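Local coordinates for antiterminator Q protein (Enterobacteria phage SfI, PDB 6JNY) that probably acts on RNA polymerase as a phage transcription antitermination factor, letting it read through terminators, at residues 24-29 / 55-60; 106-111 / 119-124. All blocks are in the same frame, centred on the assembly; numbering follows the deposited sequence.

Contact 1: residues 24-29 / 55-60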
# COMPACT_ATOMS: atom_id res chain seq x y z
N GLY A 24 -1.62 3.53 9.17
CA GLY A 24 -1.33 4.63 8.29
C GLY A 24 -1.37 5.96 9.02
O GLY A 24 -0.52 6.82 8.80
N ALA A 25 -2.33 6.11 9.93
CA ALA A 25 -2.41 7.35 10.71
C ALA A 25 -1.23 7.47 11.66
O ALA A 25 -0.68 8.56 11.87
CB ALA A 25 -3.73 7.38 11.47
N TRP A 26 -0.80 6.34 12.23
CA TRP A 26 0.37 6.32 13.10
C TRP A 26 1.63 6.71 12.33
O TRP A 26 2.43 7.53 12.80
CB TRP A 26 0.49 4.94 13.74
CG TRP A 26 1.59 4.76 14.70
CD1 TRP A 26 1.59 5.09 16.02
CD2 TRP A 26 2.87 4.17 14.43
NE1 TRP A 26 2.80 4.76 16.59
CE2 TRP A 26 3.60 4.19 15.64
CE3 TRP A 26 3.47 3.64 13.29
CZ2 TRP A 26 4.90 3.69 15.73
CZ3 TRP A 26 4.75 3.14 13.38
CH2 TRP A 26 5.45 3.16 14.59
N VAL A 27 1.82 6.13 11.14
CA VAL A 27 2.96 6.50 10.31
C VAL A 27 2.92 7.99 9.96
O VAL A 27 3.93 8.70 10.05
CB VAL A 27 2.99 5.64 9.04
CG1 VAL A 27 3.97 6.19 8.02
CG2 VAL A 27 3.34 4.20 9.39
N TYR A 28 1.75 8.47 9.54
CA TYR A 28 1.62 9.85 9.08
C TYR A 28 1.94 10.84 10.19
O TYR A 28 2.34 11.98 9.91
CB TYR A 28 0.22 10.10 8.53
CG TYR A 28 0.07 11.32 7.65
CD1 TYR A 28 0.74 11.42 6.44
CD2 TYR A 28 -0.77 12.36 8.02
CE1 TYR A 28 0.59 12.52 5.62
CE2 TYR A 28 -0.92 13.48 7.21
CZ TYR A 28 -0.24 13.55 6.01
OH TYR A 28 -0.39 14.65 5.21
N SER A 29 1.75 10.43 11.44
CA SER A 29 2.08 11.28 12.58
C SER A 29 3.57 11.33 12.86
O SER A 29 3.98 12.08 13.76
CB SER A 29 1.35 10.77 13.82
OG SER A 29 2.07 9.72 14.43
N ARG A 55 -7.44 11.55 13.16
CA ARG A 55 -7.41 10.13 12.79
C ARG A 55 -6.96 9.25 13.95
O ARG A 55 -5.90 9.47 14.54
CB ARG A 55 -6.47 9.90 11.61
CG ARG A 55 -7.16 9.83 10.27
CD ARG A 55 -6.26 9.15 9.27
NE ARG A 55 -5.24 10.06 8.74
CZ ARG A 55 -4.25 9.70 7.94
NH1 ARG A 55 -4.12 8.42 7.56
NH2 ARG A 55 -3.38 10.60 7.52
N PRO A 56 -7.77 8.25 14.29
CA PRO A 56 -7.36 7.31 15.32
C PRO A 56 -6.17 6.51 14.82
O PRO A 56 -6.06 6.19 13.63
CB PRO A 56 -8.59 6.42 15.50
CG PRO A 56 -9.33 6.53 14.22
CD PRO A 56 -9.05 7.89 13.66
N MET A 57 -5.26 6.21 15.74
CA MET A 57 -4.05 5.48 15.40
C MET A 57 -3.84 4.35 16.39
O MET A 57 -4.37 4.36 17.51
CB MET A 57 -2.82 6.41 15.36
CG MET A 57 -2.50 7.07 16.69
SD MET A 57 -0.93 7.94 16.63
CE MET A 57 -1.27 9.18 15.41
N CYS A 58 -3.07 3.36 15.96
CA CYS A 58 -2.71 2.27 16.85
C CYS A 58 -1.67 2.75 17.85
O CYS A 58 -1.16 3.87 17.76
CB CYS A 58 -2.16 1.10 16.04
SG CYS A 58 -0.83 1.58 14.91
N ASN A 59 -1.35 1.88 18.81
CA ASN A 59 -0.29 2.17 19.76
C ASN A 59 1.07 1.94 19.10
O ASN A 59 1.17 1.47 17.96
CB ASN A 59 -0.50 1.41 21.07
CG ASN A 59 -0.40 -0.10 20.91
OD1 ASN A 59 0.24 -0.59 19.98
ND2 ASN A 59 -1.02 -0.83 21.81
N ASP A 60 2.14 2.25 19.84
CA ASP A 60 3.48 2.21 19.25
C ASP A 60 3.94 0.79 18.98
O ASP A 60 4.60 0.53 17.97
CB ASP A 60 4.48 2.92 20.16
CG ASP A 60 4.33 4.43 20.13
OD1 ASP A 60 3.48 4.95 19.38
OD2 ASP A 60 5.07 5.11 20.88

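Contact 2: residues 106-111 / 119-124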
# COMPACT_ATOMS: atom_id res chain seq x y z
N ARG A 106 4.06 6.59 -18.41
CA ARG A 106 4.95 6.46 -19.55
C ARG A 106 4.21 5.87 -20.74
O ARG A 106 3.18 5.20 -20.58
CB ARG A 106 6.12 5.55 -19.18
CG ARG A 106 7.06 6.16 -18.16
CD ARG A 106 7.59 7.50 -18.65
NE ARG A 106 9.04 7.56 -18.68
CZ ARG A 106 9.75 8.64 -18.36
NH1 ARG A 106 9.13 9.76 -17.99
NH2 ARG A 106 11.07 8.61 -18.41
N PRO A 107 4.70 6.10 -21.96
CA PRO A 107 4.12 5.42 -23.12
C PRO A 107 4.29 3.92 -22.98
O PRO A 107 5.32 3.44 -22.50
CB PRO A 107 4.95 5.95 -24.30
CG PRO A 107 5.68 7.14 -23.79
CD PRO A 107 5.85 6.96 -22.32
N ARG A 108 3.26 3.18 -23.38
CA ARG A 108 3.27 1.73 -23.27
C ARG A 108 3.02 1.11 -24.64
O ARG A 108 2.38 1.71 -25.50
CB ARG A 108 2.13 1.22 -22.40
CG ARG A 108 2.09 1.73 -21.01
CD ARG A 108 0.87 1.16 -20.33
NE ARG A 108 0.83 1.52 -18.93
CZ ARG A 108 -0.07 1.07 -18.07
NH1 ARG A 108 -1.02 0.24 -18.49
NH2 ARG A 108 -0.03 1.46 -16.81
N LYS A 109 3.51 -0.11 -24.80
CA LYS A 109 3.15 -0.94 -25.94
C LYS A 109 1.78 -1.56 -25.65
O LYS A 109 1.66 -2.39 -24.75
CB LYS A 109 4.20 -2.02 -26.16
CG LYS A 109 4.14 -2.66 -27.53
CD LYS A 109 5.21 -3.72 -27.71
CE LYS A 109 6.61 -3.14 -27.63
NZ LYS A 109 7.61 -4.23 -27.92
N MET A 110 0.76 -1.13 -26.39
CA MET A 110 -0.60 -1.62 -26.18
C MET A 110 -1.01 -2.53 -27.33
O MET A 110 -0.88 -2.17 -28.50
CB MET A 110 -1.58 -0.46 -26.02
CG MET A 110 -1.58 0.13 -24.61
SD MET A 110 -2.72 1.51 -24.44
CE MET A 110 -4.22 0.80 -25.12
N LEU A 111 -1.50 -3.72 -26.98
CA LEU A 111 -1.88 -4.72 -27.98
C LEU A 111 -3.35 -4.48 -28.31
O LEU A 111 -4.25 -5.03 -27.67
CB LEU A 111 -1.64 -6.12 -27.45
CG LEU A 111 -0.25 -6.51 -26.90
CD1 LEU A 111 0.88 -5.95 -27.76
CD2 LEU A 111 -0.09 -6.10 -25.44
N GLN A 119 1.08 4.07 -26.79
CA GLN A 119 0.13 5.06 -26.28
C GLN A 119 0.23 5.07 -24.76
O GLN A 119 0.50 4.04 -24.14
CB GLN A 119 -1.28 4.66 -26.71
CG GLN A 119 -2.34 5.74 -26.56
CD GLN A 119 -3.65 5.32 -27.20
OE1 GLN A 119 -4.05 4.16 -27.12
NE2 GLN A 119 -4.32 6.27 -27.85
N LYS A 120 0.02 6.25 -24.18
CA LYS A 120 -0.08 6.33 -22.73
C LYS A 120 -1.43 5.75 -22.28
O LYS A 120 -2.42 5.81 -23.01
CB LYS A 120 0.05 7.77 -22.26
CG LYS A 120 1.49 8.25 -22.21
CD LYS A 120 1.61 9.68 -21.72
CE LYS A 120 3.02 10.21 -21.96
NZ LYS A 120 3.22 11.57 -21.39
N PRO A 121 -1.48 5.15 -21.09
CA PRO A 121 -2.72 4.51 -20.65
C PRO A 121 -3.82 5.53 -20.36
O PRO A 121 -3.56 6.67 -19.94
CB PRO A 121 -2.31 3.77 -19.36
CG PRO A 121 -1.14 4.52 -18.87
CD PRO A 121 -0.41 5.00 -20.09
N SER A 122 -5.06 5.10 -20.59
CA SER A 122 -6.22 5.93 -20.30
C SER A 122 -6.37 6.11 -18.79
O SER A 122 -5.75 5.40 -17.99
CB SER A 122 -7.48 5.29 -20.87
OG SER A 122 -7.86 4.14 -20.14
N LEU A 123 -7.18 7.10 -18.41
CA LEU A 123 -7.47 7.29 -16.99
C LEU A 123 -8.23 6.10 -16.42
O LEU A 123 -7.99 5.68 -15.29
CB LEU A 123 -8.23 8.59 -16.77
CG LEU A 123 -8.54 8.99 -15.33
CD1 LEU A 123 -7.27 9.25 -14.53
CD2 LEU A 123 -9.45 10.23 -15.32
N ALA A 124 -9.16 5.54 -17.20
CA ALA A 124 -9.89 4.36 -16.75
C ALA A 124 -8.94 3.20 -16.48
O ALA A 124 -9.11 2.46 -15.50
CB ALA A 124 -10.93 3.96 -17.78

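Contact 1: residues 24-29 / 55-60
Trp26 and Asp60 make the one hydrogen bond that joins the end of helix 10-28 to the extended chain 55-60. Trp26 CG lies anti to the backbone N, and Trp26 NE1 donates to Asp60 OD1 at 2.9 Å. The bond is nearly straight, 172° at the hydrogen, and the acceptor sits in the indole plane, yet the carboxylate is steeply inclined to the ring and receives the N-H on the anti side of OD1 and well out of the carboxylate plane. Two sulfurs accompany the same ring: Cys58 SG stands 3.8 Å from Trp26 CB and obliquely to the five-membered ring, while Met57 SD lies 3.9 Å from Trp26 CD1 in a Met-aromatic contact, its side chain crossing the indole at about a right angle. The methionine bends at chi3 (63°) and thereby brings Met57 CE to Ser29 CB, a tight 3.5 Å. Ser29 OG itself turns back onto Trp26 O, 2.8 Å away, and also bonds Arg31. Ala25 CB fits against Arg55 CB and Pro56 O. The guanidinium of Arg55 lays one face over Ala25 CA, and Arg55 NH2 comes to 3.2 Å from Tyr28 CD2, guanidinium and phenol planes being inclined to each other. That NH2 is hydrogen-bonded to Ala89 O, so a third part of the chain, the end of helix 78-90, holds the arginine at the helix flank. The arrangement is a helix side packed against an extended linker: Asn59 caps helix 60-74 through Asp62 N, Trp26 rests on Met64 and Ser67 of that helix, and Tyr28 meets His90 and Met44, the latter on helix 38-45.

Contact 2: residues 106-111 / 119-124
Arg108 and Gln119 form an antiparallel hydrogen-bonded pair, with Arg108 N to Gln119 O and Gln119 N to Arg108 O both 3.0 Å, and the CA atoms come closest just outside it, 4.3 Å between Pro107 and Lys120. The two bonds differ in approach: Gln119 N lies in the carbonyl plane of Arg108, whereas Arg108 N stands well above that of Gln119. From this pair the Arg108 side chain, extended from CG to NE (chi2 178°, chi3 175°), crosses the ring of Pro121 at about a right angle. Pro121 CG sits over one face of the guanidinium, toward its rim, 3.6 Å from Arg108 NE. Pro121 CB is 3.7 Å from Arg108 CZ. This is the base of a two-stranded antiparallel beta-hairpin, strands 108-112 and 115-119, where the second strand runs on through Lys120 and Pro121 to Ser122, the N-cap residue of helix 123-155. NH2 of Arg108 makes a salt bridge with Glu129 of that helix, so the arginine spans from hairpin to helix with the proline beneath its flat head. Pro121 CD also lies 3.6 Å from Arg106 O, in the chain just before the strand. Lys120 CG touches Arg106 O at 3.8 Å. Two residues into the hairpin, Met110 bends at chi3 (51°) and brings CE to 3.9 Å from Gln119 OE1, a loose contact between obliquely set side chains.

How the contacts relate
From the N terminus, helix 10-28 runs into contact 1, which closes a loop when, after helix 38-45 and the unmodelled residues 47-54, residues 55-60 return to lie against the helix end. The chain then enters helix 60-74 and continues through helices 78-90 and 94-103 before contact 2 opens. That contact closes a shorter loop, the beta-hairpin, and delivers the chain into the long helix 123-155. The two loops follow in series, neither nested nor crossed. Their centres are 36 Å apart on opposite sides of the chain's centre, nearest atoms about 22 Å apart: contact 1 ties the end of helix 10-28 to the lead-in of helix 60-74, contact 2 the hairpin to the last helix.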